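Putative branched-chain amino acid ABC transporter, periplasmic branched-chain amino acid-binding protein (PDB 4RU0) probably binds branched-chain amino acids or related small solutes in the periplasm and delivers them to an ABC transporter for uptake. Local coordinates at residues N166-A169 with Q170-G174; L202-K206 with Y207-N211; E339-R342 with T343-K347; R351-N354 with G355-R359. One frame throughout, in Å; residues are numbered along the deposited sequence.

Contact 1: residues N166-A169 with Q170-G174; sequences NYIA and QREGG
The carbonyl oxygen Ala169 O is gripped by three backbone amides where the helix 157-172 runs out. Gly174 N makes the short bond to Ala169 O, 2.7 Å with an N-H...O angle of 149°. Weak ones come from Gly173 N at 3.0 Å and Glu172 N at 3.3 Å. Gly173 is the first residue to leave helical geometry, and its phi of 102° turns the chain so that the next amide folds back over the last turn. The 6→1 bond and the positive-phi glycine at C' resemble a Schellman C-cap, here ending a helix of a periplasmic binding protein's alpha/beta domain. Just before the cap, Tyr167 and Arg171 lie side by side, pointing in the same direction. CG of Arg171 sits over one face of the ring, 4.0 Å from the centroid of Tyr167, as a CH-pi contact displaced toward the rim. Because the arginine chain bends at chi2 and chi3, it comes down past the phenol and brings NE to 2.9 Å from Tyr167 OH. The hydroxyl lies at the guanidinium edge, in its plane, while ring and guanidinium stand 79° apart. Ile168 CG2 rests alongside Glu172 CG at 4.0 Å. The carboxylate of Glu172 turns to partners beyond the helix, a salt bridge from OE1 to Lys181 NZ and a hydrogen bond from Trp237 NE1 to OE2.

Contact 2: residues L202-K206 with Y207-N211; sequences LLAEK and YGFEN
Ala204 and Phe209 meet where the helix 197-207 stops and the chain turns into strand 210-216, an edge strand of the main sheet in this alpha/beta domain. The chain turns at Gly208, the C' residue with positive phi. Gly208 N bonds to Ala204 O at 2.8 Å from above the carbonyl plane, as in an alpha-L C-cap, and Tyr207 N closes the last regular turn on Leu203 O at 3.0 Å. Two CH-pi contacts follow. CA of Ala204 lies over one face of the Phe209 ring, 3.9 Å from its centroid; chi1 of 62° holds CG of Phe209 between backbone N and carbonyl carbon and turns the ring back against the backbone of Leu203 and Ala204. Lys206 lies alongside Tyr207, with CG almost exactly above the tyrosine centroid, 4° off the normal. Its extended chain carries CD and CE on toward the phenol oxygen. Phe175 stacks with the same tyrosine ring. Apolar packing fills in the rest: Leu203 CB faces Phe209 CE2 and Leu203 CD2 faces Tyr207 CE2, each at 4.2 Å, while helix 157-172 packs Val165 against Leu203 and Phe209. CB of Ala204 also touches CB of Asn211, whose OD1 is engaged by Gln213 NE2. A water donates to Phe209 O at 2.8 Å and, weakly, to Ala204 O at 3.4 Å.

Contact 3: residues E339-R342 with T343-K347; sequences EAIR and TAQGK
Ile341 puts its CG2 branch against the amide end of Gln345 one turn further on, with CG2 to NE2 at 3.8 Å, and the two side chains cross obliquely. The glutamine chain is extended beyond CG (chi2 -176°), which carries the amide well out from the helix. There NE2 finds a weak hydrogen bond to Ile71 O. Below the side chains, Gln345 N bonds to Ile341 O at 3.0 Å, nearly straight at 162°, and the same carbonyl takes a weak second bond from Ala344 N. Ala344 N has its regular partner in Ala340 O, at 3.1 Å. The i to i+4 pattern holds up to Gln345; at Gly346 the bond to Arg342 O is weak, and Gly346 N and Lys347 N bond to the carbonyls three residues back, near the end of helix 325-348. Thr343 turns two donors to one carbonyl. Its N bonds to Glu339 O at 2.7 Å, and chi1 of -52° sets OG1 beside the backbone N, turned back to the same oxygen. This is the familiar way a helical threonine satisfies its hydroxyl, although the modelled OG1 to O separation of 2.4 Å is too short to be taken literally. Around this turn, Ala340 touches Leu362 of helix 355-363, Ala344 packs on Leu353 of the connecting loop, and Gln345 leans on Asn72 and Val74, just before strand 76-82.

Contact 4: residues R351-N354 with G355-R359; sequences RPLN and GEEGR
Glu357 reaches back with its carboxylate to the backbone ahead of its own helix, accepting Asn354 N on OE1 at 2.9 Å with an N-H...O angle of 166°. Its chi1 of -68° sets CG beside the backbone N, and the chain, extended beyond CG, carries the carboxylate back to that amide, which meets OE1 from above the carboxylate plane. Asn354 stands at the N-cap and Glu357 at N3, so this is one half of a capping box; the asparagine side chain makes no capping bond in return. The other oxygen, OE2, receives Arg351 NH2 at 3.2 Å, a weak hydrogen bond that forms part of a salt bridge. OE2 lies at the guanidinium edge, in plane, with carboxylate and guanidinium turned 67° apart. Both carboxylate oxygens therefore have a donor. Gly358 N is taken up by Asn354 O, the first i to i+4 bond of the helix, though the modelled 2.5 Å is probably too short. Leu353 CD2 comes within 3.4 Å of Glu357 OE1, and Leu353 N bonds to Gln34 OE1. Leu353 also packs on Ile341 and Phe348 of the preceding helix 325-348, while Glu357 lies against Phe348, so helix 355-363 starts hard against the helix before it.

In the fold
The four contacts follow one another along the chain and fall into two pairs, probably one in each lobe of the bilobal periplasmic binding protein fold. Contacts 1 and 2 are C-terminal helix ends by the sheet that includes strands 182-188 and 210-216; their centres are 14 Å apart and their nearest atoms about 5 Å, with Phe175 touching residues of both. Contacts 3 and 4 belong to the consecutive helices 325-348 and 355-363, have centres 9 Å apart and touch directly, Ala344 CB lying 3.5 Å from Glu357 O. Contacts 1 and 4 are 42 Å apart, centre to centre. All four are thus local packing at helix ends and junctions within the probable lobes, and include none of the ligand-pocket residues Tyr41, Tyr192, Trp243 and Trp269.

Contact 1: residues N166-A169 with Q170-G174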
loop_
_atom_site.group_PDB
_atom_site.type_symbol
_atom_site.label_atom_id
_atom_site.label_comp_id
_atom_site.label_asym_id
_atom_site.label_seq_id
_atom_site.Cartn_x
_atom_site.Cartn_y
_atom_site.Cartn_z
ATOM N N ASN A 166 -8.632 -0.487 15.941
ATOM C CA ASN A 166 -8.892 0.848 16.460
ATOM C C ASN A 166 -10.173 1.450 15.891
ATOM O O ASN A 166 -10.862 2.217 16.570
ATOM C CB ASN A 166 -7.710 1.770 16.184
ATOM C CG ASN A 166 -6.507 1.422 17.023
ATOM O OD1 ASN A 166 -6.611 0.624 17.954
ATOM N ND2 ASN A 166 -5.356 2.014 16.703
ATOM N N TYR A 167 -10.494 1.098 14.650
ATOM C CA TYR A 167 -11.736 1.553 14.049
ATOM C C TYR A 167 -12.928 0.831 14.668
ATOM O O TYR A 167 -13.954 1.452 14.945
ATOM C CB TYR A 167 -11.720 1.351 12.536
ATOM C CG TYR A 167 -13.028 1.735 11.880
ATOM C CD1 TYR A 167 -13.386 3.072 11.731
ATOM C CD2 TYR A 167 -13.907 0.764 11.417
ATOM C CE1 TYR A 167 -14.581 3.429 11.138
ATOM C CE2 TYR A 167 -15.104 1.111 10.820
ATOM C CZ TYR A 167 -15.439 2.445 10.684
ATOM O OH TYR A 167 -16.629 2.796 10.089
ATOM N N ILE A 168 -12.787 -0.478 14.880
ATOM C CA ILE A 168 -13.810 -1.261 15.569
ATOM C C ILE A 168 -14.134 -0.621 16.920
ATOM O O ILE A 168 -15.302 -0.416 17.257
ATOM C CB ILE A 168 -13.368 -2.727 15.815
ATOM C CG1 ILE A 168 -12.983 -3.433 14.511
ATOM C CG2 ILE A 168 -14.462 -3.494 16.538
ATOM C CD1 ILE A 168 -14.106 -3.657 13.561
ATOM N N ALA A 169 -13.085 -0.311 17.679
ATOM C CA ALA A 169 -13.211 0.287 19.007
ATOM C C ALA A 169 -13.915 1.637 18.946
ATOM O O ALA A 169 -14.719 1.972 19.814
ATOM C CB ALA A 169 -11.837 0.440 19.652
ATOM N N GLN A 170 -13.602 2.410 17.913
ATOM C CA GLN A 170 -14.251 3.694 17.693
ATOM C C GLN A 170 -15.739 3.465 17.430
ATOM O O GLN A 170 -16.589 4.218 17.902
ATOM C CB GLN A 170 -13.583 4.427 16.528
ATOM C CG GLN A 170 -14.238 5.730 16.100
ATOM C CD GLN A 170 -13.331 6.545 15.184
ATOM O OE1 GLN A 170 -12.222 6.921 15.569
ATOM N NE2 GLN A 170 -13.795 6.814 13.966
ATOM N N ARG A 171 -16.043 2.396 16.702
ATOM C CA ARG A 171 -17.421 2.038 16.377
ATOM C C ARG A 171 -18.188 1.440 17.554
ATOM O O ARG A 171 -19.412 1.559 17.620
ATOM C CB ARG A 171 -17.446 1.050 15.208
ATOM C CG ARG A 171 -17.221 1.691 13.863
ATOM C CD ARG A 171 -18.422 2.507 13.423
ATOM N NE ARG A 171 -18.745 2.206 12.033
ATOM C CZ ARG A 171 -19.758 1.439 11.651
ATOM N NH1 ARG A 171 -20.573 0.918 12.558
ATOM N NH2 ARG A 171 -19.965 1.205 10.361
ATOM N N GLU A 172 -17.475 0.791 18.471
ATOM C CA GLU A 172 -18.111 0.152 19.621
ATOM C C GLU A 172 -18.231 1.090 20.823
ATOM O O GLU A 172 -18.901 0.765 21.796
ATOM C CB GLU A 172 -17.340 -1.104 20.034
ATOM C CG GLU A 172 -17.312 -2.200 18.984
ATOM C CD GLU A 172 -18.676 -2.809 18.733
ATOM O OE1 GLU A 172 -19.527 -2.780 19.653
ATOM O OE2 GLU A 172 -18.896 -3.322 17.614
ATOM N N GLY A 173 -17.574 2.243 20.754
ATOM C CA GLY A 173 -17.666 3.235 21.811
ATOM C C GLY A 173 -16.481 3.285 22.757
ATOM O O GLY A 173 -16.559 3.889 23.827
ATOM N N GLY A 174 -15.377 2.661 22.364
ATOM C CA GLY A 174 -14.175 2.677 23.177
ATOM C C GLY A 174 -13.551 1.304 23.301
ATOM O O GLY A 174 -14.208 0.290 23.070
#

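Contact 2: residues L202-K206 with Y207-N211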
loop_
_atom_site.group_PDB
_atom_site.type_symbol
_atom_site.label_atom_id
_atom_site.label_comp_id
_atom_site.label_asym_id
_atom_site.label_seq_id
_atom_site.Cartn_x
_atom_site.Cartn_y
_atom_site.Cartn_z
ATOM N N LEU A 202 -2.031 -10.617 19.531
ATOM C CA LEU A 202 -1.579 -9.653 20.526
ATOM C C LEU A 202 -2.700 -8.690 20.934
ATOM O O LEU A 202 -2.967 -8.507 22.122
ATOM C CB LEU A 202 -0.375 -8.871 19.994
ATOM C CG LEU A 202 0.140 -7.696 20.837
ATOM C CD1 LEU A 202 0.524 -8.168 22.230
ATOM C CD2 LEU A 202 1.320 -7.028 20.149
ATOM N N LEU A 203 -3.357 -8.086 19.946
ATOM C CA LEU A 203 -4.447 -7.148 20.201
ATOM C C LEU A 203 -5.618 -7.824 20.911
ATOM O O LEU A 203 -6.308 -7.198 21.719
ATOM C CB LEU A 203 -4.917 -6.509 18.889
ATOM C CG LEU A 203 -3.848 -5.654 18.190
ATOM C CD1 LEU A 203 -4.137 -5.476 16.697
ATOM C CD2 LEU A 203 -3.699 -4.302 18.872
ATOM N N ALA A 204 -5.837 -9.105 20.629
ATOM C CA ALA A 204 -6.921 -9.834 21.280
ATOM C C ALA A 204 -6.599 -10.117 22.750
ATOM O O ALA A 204 -7.492 -10.127 23.595
ATOM C CB ALA A 204 -7.214 -11.128 20.544
ATOM N N GLU A 205 -5.326 -10.348 23.051
ATOM C CA GLU A 205 -4.904 -10.552 24.434
ATOM C C GLU A 205 -5.056 -9.273 25.250
ATOM O O GLU A 205 -5.466 -9.311 26.407
ATOM C CB GLU A 205 -3.451 -11.033 24.499
ATOM C CG GLU A 205 -3.243 -12.456 24.021
ATOM C CD GLU A 205 -1.825 -12.943 24.262
ATOM O OE1 GLU A 205 -1.333 -13.766 23.459
ATOM O OE2 GLU A 205 -1.207 -12.507 25.261
ATOM N N LYS A 206 -4.711 -8.143 24.645
ATOM C CA LYS A 206 -4.793 -6.864 25.329
ATOM C C LYS A 206 -6.229 -6.410 25.570
ATOM O O LYS A 206 -6.579 -6.013 26.677
ATOM C CB LYS A 206 -4.054 -5.783 24.543
ATOM C CG LYS A 206 -4.082 -4.434 25.244
ATOM C CD LYS A 206 -3.267 -3.392 24.513
ATOM C CE LYS A 206 -3.209 -2.101 25.315
ATOM N NZ LYS A 206 -2.550 -2.312 26.634
ATOM N N TYR A 207 -7.062 -6.466 24.537
ATOM C CA TYR A 207 -8.391 -5.874 24.629
ATOM C C TYR A 207 -9.494 -6.899 24.875
ATOM O O TYR A 207 -10.637 -6.537 25.163
ATOM C CB TYR A 207 -8.682 -5.068 23.364
ATOM C CG TYR A 207 -7.751 -3.888 23.210
ATOM C CD1 TYR A 207 -7.743 -2.865 24.151
ATOM C CD2 TYR A 207 -6.871 -3.802 22.138
ATOM C CE1 TYR A 207 -6.890 -1.787 24.025
ATOM C CE2 TYR A 207 -6.015 -2.724 22.002
ATOM C CZ TYR A 207 -6.030 -1.720 22.949
ATOM O OH TYR A 207 -5.180 -0.647 22.821
ATOM N N GLY A 208 -9.149 -8.177 24.771
ATOM C CA GLY A 208 -10.051 -9.235 25.184
ATOM C C GLY A 208 -11.204 -9.572 24.255
ATOM O O GLY A 208 -12.191 -10.160 24.695
ATOM N N PHE A 209 -11.103 -9.213 22.979
ATOM C CA PHE A 209 -12.121 -9.654 22.029
ATOM C C PHE A 209 -11.780 -11.067 21.549
ATOM O O PHE A 209 -10.626 -11.468 21.539
ATOM C CB PHE A 209 -12.257 -8.682 20.844
ATOM C CG PHE A 209 -11.016 -8.545 20.005
ATOM C CD1 PHE A 209 -10.741 -9.445 18.982
ATOM C CD2 PHE A 209 -10.141 -7.490 20.213
ATOM C CE1 PHE A 209 -9.600 -9.313 18.211
ATOM C CE2 PHE A 209 -8.996 -7.352 19.439
ATOM C CZ PHE A 209 -8.726 -8.264 18.439
ATOM N N GLU A 210 -12.792 -11.825 21.164
ATOM C CA GLU A 210 -12.563 -13.166 20.655
ATOM C C GLU A 210 -11.937 -13.090 19.262
ATOM O O GLU A 210 -12.499 -12.505 18.342
ATOM C CB GLU A 210 -13.868 -13.961 20.629
ATOM C CG GLU A 210 -13.674 -15.450 20.430
ATOM C CD GLU A 210 -14.972 -16.227 20.538
ATOM O OE1 GLU A 210 -15.845 -15.832 21.347
ATOM O OE2 GLU A 210 -15.119 -17.238 19.819
ATOM N N ASN A 211 -10.756 -13.676 19.125
ATOM C CA ASN A 211 -10.000 -13.652 17.875
ATOM C C ASN A 211 -10.251 -14.905 17.036
ATOM O O ASN A 211 -9.641 -15.944 17.258
ATOM C CB ASN A 211 -8.508 -13.505 18.184
ATOM C CG ASN A 211 -7.637 -13.564 16.946
ATOM O OD1 ASN A 211 -8.079 -13.257 15.833
ATOM N ND2 ASN A 211 -6.382 -13.952 17.136
HETATM O O HOH W 1 -9.371 -12.929 23.569
#

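Contact 3: residues E339-R342 with T343-K347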
loop_
_atom_site.group_PDB
_atom_site.type_symbol
_atom_site.label_atom_id
_atom_site.label_comp_id
_atom_site.label_asym_id
_atom_site.label_seq_id
_atom_site.Cartn_x
_atom_site.Cartn_y
_atom_site.Cartn_z
ATOM N N GLU A 339 8.984 12.962 -3.111
ATOM C CA GLU A 339 9.326 13.638 -1.862
ATOM C C GLU A 339 10.629 13.109 -1.268
ATOM O O GLU A 339 11.392 13.859 -0.657
ATOM C CB GLU A 339 8.192 13.495 -0.845
ATOM C CG GLU A 339 6.948 14.284 -1.207
ATOM C CD GLU A 339 7.222 15.773 -1.363
ATOM O OE1 GLU A 339 6.875 16.325 -2.430
ATOM O OE2 GLU A 339 7.780 16.388 -0.426
ATOM N N ALA A 340 10.873 11.812 -1.442
ATOM C CA ALA A 340 12.111 11.200 -0.978
ATOM C C ALA A 340 13.298 11.816 -1.704
ATOM O O ALA A 340 14.304 12.172 -1.089
ATOM C CB ALA A 340 12.080 9.693 -1.187
ATOM N N ILE A 341 13.165 11.932 -3.020
ATOM C CA ILE A 341 14.179 12.562 -3.849
ATOM C C ILE A 341 14.382 14.012 -3.428
ATOM O O ILE A 341 15.510 14.447 -3.186
ATOM C CB ILE A 341 13.798 12.501 -5.339
ATOM C CG1 ILE A 341 13.846 11.055 -5.835
ATOM C CG2 ILE A 341 14.724 13.390 -6.162
ATOM C CD1 ILE A 341 13.205 10.851 -7.183
ATOM N N ARG A 342 13.274 14.743 -3.325
ATOM C CA ARG A 342 13.288 16.136 -2.895
ATOM C C ARG A 342 13.980 16.291 -1.546
ATOM O O ARG A 342 14.797 17.189 -1.360
ATOM C CB ARG A 342 11.860 16.682 -2.827
ATOM C CG ARG A 342 11.744 18.082 -2.243
ATOM C CD ARG A 342 10.334 18.642 -2.394
ATOM N NE ARG A 342 9.981 18.879 -3.791
ATOM C CZ ARG A 342 9.066 18.189 -4.462
ATOM N NH1 ARG A 342 8.403 17.214 -3.865
ATOM N NH2 ARG A 342 8.810 18.473 -5.730
ATOM N N THR A 343 13.660 15.401 -0.615
ATOM C CA THR A 343 14.247 15.438 0.721
ATOM C C THR A 343 15.765 15.295 0.671
ATOM O O THR A 343 16.486 15.976 1.399
ATOM C CB THR A 343 13.665 14.324 1.621
ATOM O OG1 THR A 343 12.234 14.373 1.585
ATOM C CG2 THR A 343 14.140 14.478 3.059
ATOM N N ALA A 344 16.243 14.407 -0.197
ATOM C CA ALA A 344 17.667 14.111 -0.271
ATOM C C ALA A 344 18.437 15.241 -0.953
ATOM O O ALA A 344 19.565 15.539 -0.574
ATOM C CB ALA A 344 17.902 12.788 -0.995
ATOM N N GLN A 345 17.814 15.869 -1.946
ATOM C CA GLN A 345 18.388 17.044 -2.602
ATOM C C GLN A 345 18.715 18.145 -1.597
ATOM O O GLN A 345 19.580 18.981 -1.845
ATOM C CB GLN A 345 17.440 17.594 -3.669
ATOM C CG GLN A 345 17.379 16.778 -4.943
ATOM C CD GLN A 345 16.501 17.429 -5.989
ATOM O OE1 GLN A 345 16.069 18.565 -5.822
ATOM N NE2 GLN A 345 16.234 16.713 -7.075
ATOM N N GLY A 346 18.023 18.137 -0.463
ATOM C CA GLY A 346 18.287 19.080 0.606
ATOM C C GLY A 346 19.660 18.884 1.221
ATOM O O GLY A 346 20.159 19.752 1.938
ATOM N N LYS A 347 20.277 17.740 0.943
ATOM C CA LYS A 347 21.615 17.466 1.455
ATOM C C LYS A 347 22.595 17.141 0.323
ATOM O O LYS A 347 23.804 17.068 0.536
ATOM C CB LYS A 347 21.576 16.321 2.478
ATOM C CG LYS A 347 22.914 16.073 3.166
ATOM C CD LYS A 347 22.813 15.195 4.395
ATOM C CE LYS A 347 24.195 15.007 5.012
ATOM N NZ LYS A 347 24.147 14.401 6.369
#

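Contact 4: residues R351-N354 with G355-R359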
loop_
_atom_site.group_PDB
_atom_site.type_symbol
_atom_site.label_atom_id
_atom_site.label_comp_id
_atom_site.label_asym_id
_atom_site.label_seq_id
_atom_site.Cartn_x
_atom_site.Cartn_y
_atom_site.Cartn_z
ATOM N N ARG A 351 20.358 17.861 -8.163
ATOM C CA ARG A 351 20.996 16.972 -9.127
ATOM C C ARG A 351 20.453 15.552 -9.008
ATOM O O ARG A 351 19.903 15.184 -7.967
ATOM C CB ARG A 351 22.510 16.958 -8.924
ATOM C CG ARG A 351 22.936 16.345 -7.611
ATOM C CD ARG A 351 24.389 15.931 -7.647
ATOM N NE ARG A 351 24.670 14.871 -6.681
ATOM C CZ ARG A 351 25.216 15.074 -5.487
ATOM N NH1 ARG A 351 25.546 16.302 -5.107
ATOM N NH2 ARG A 351 25.435 14.046 -4.675
ATOM N N PRO A 352 20.595 14.753 -10.081
ATOM C CA PRO A 352 20.300 13.318 -10.035
ATOM C C PRO A 352 20.952 12.633 -8.835
ATOM O O PRO A 352 22.086 12.964 -8.471
ATOM C CB PRO A 352 20.882 12.812 -11.351
ATOM C CG PRO A 352 20.665 13.958 -12.284
ATOM C CD PRO A 352 20.888 15.203 -11.455
ATOM N N LEU A 353 20.230 11.693 -8.228
ATOM C CA LEU A 353 20.643 11.116 -6.956
ATOM C C LEU A 353 20.985 9.635 -7.021
ATOM O O LEU A 353 20.558 8.915 -7.927
ATOM C CB LEU A 353 19.549 11.322 -5.914
ATOM C CG LEU A 353 19.304 12.758 -5.461
ATOM C CD1 LEU A 353 18.078 12.821 -4.561
ATOM C CD2 LEU A 353 20.532 13.290 -4.744
ATOM N N ASN A 354 21.756 9.200 -6.029
ATOM C CA ASN A 354 22.126 7.805 -5.843
ATOM C C ASN A 354 21.058 7.017 -5.106
ATOM O O ASN A 354 20.239 7.594 -4.395
ATOM C CB ASN A 354 23.432 7.706 -5.060
ATOM C CG ASN A 354 24.585 7.303 -5.921
ATOM O OD1 ASN A 354 24.421 7.069 -7.115
ATOM N ND2 ASN A 354 25.771 7.224 -5.330
ATOM N N GLY A 355 21.090 5.694 -5.257
ATOM C CA GLY A 355 20.239 4.829 -4.465
ATOM C C GLY A 355 20.629 4.937 -3.005
ATOM O O GLY A 355 19.784 4.873 -2.107
ATOM N N GLU A 356 21.924 5.109 -2.772
ATOM C CA GLU A 356 22.461 5.297 -1.429
ATOM C C GLU A 356 21.979 6.621 -0.844
ATOM O O GLU A 356 21.746 6.743 0.361
ATOM C CB GLU A 356 23.984 5.250 -1.469
ATOM C CG GLU A 356 24.668 5.230 -0.121
ATOM C CD GLU A 356 26.143 4.882 -0.245
ATOM O OE1 GLU A 356 26.546 4.366 -1.310
ATOM O OE2 GLU A 356 26.900 5.122 0.719
ATOM N N GLU A 357 21.827 7.611 -1.715
ATOM C CA GLU A 357 21.327 8.916 -1.313
ATOM C C GLU A 357 19.806 8.885 -1.269
ATOM O O GLU A 357 19.185 9.545 -0.438
ATOM C CB GLU A 357 21.828 10.000 -2.272
ATOM C CG GLU A 357 23.337 10.234 -2.189
ATOM C CD GLU A 357 23.915 10.854 -3.451
ATOM O OE1 GLU A 357 23.138 11.134 -4.389
ATOM O OE2 GLU A 357 25.151 11.053 -3.510
ATOM N N GLY A 358 19.214 8.104 -2.167
ATOM C CA GLY A 358 17.778 7.916 -2.189
ATOM C C GLY A 358 17.316 7.252 -0.908
ATOM O O GLY A 358 16.237 7.542 -0.391
ATOM N N ARG A 359 18.152 6.357 -0.395
ATOM C CA ARG A 359 17.880 5.678 0.863
ATOM C C ARG A 359 17.903 6.684 2.010
ATOM O O ARG A 359 17.100 6.599 2.941
ATOM C CB ARG A 359 18.904 4.563 1.094
ATOM C CG ARG A 359 18.484 3.504 2.091
ATOM C CD ARG A 359 18.807 3.890 3.525
ATOM N NE ARG A 359 20.195 4.305 3.678
ATOM C CZ ARG A 359 21.205 3.470 3.892
ATOM N NH1 ARG A 359 20.981 2.164 3.975
ATOM N NH2 ARG A 359 22.438 3.941 4.024
#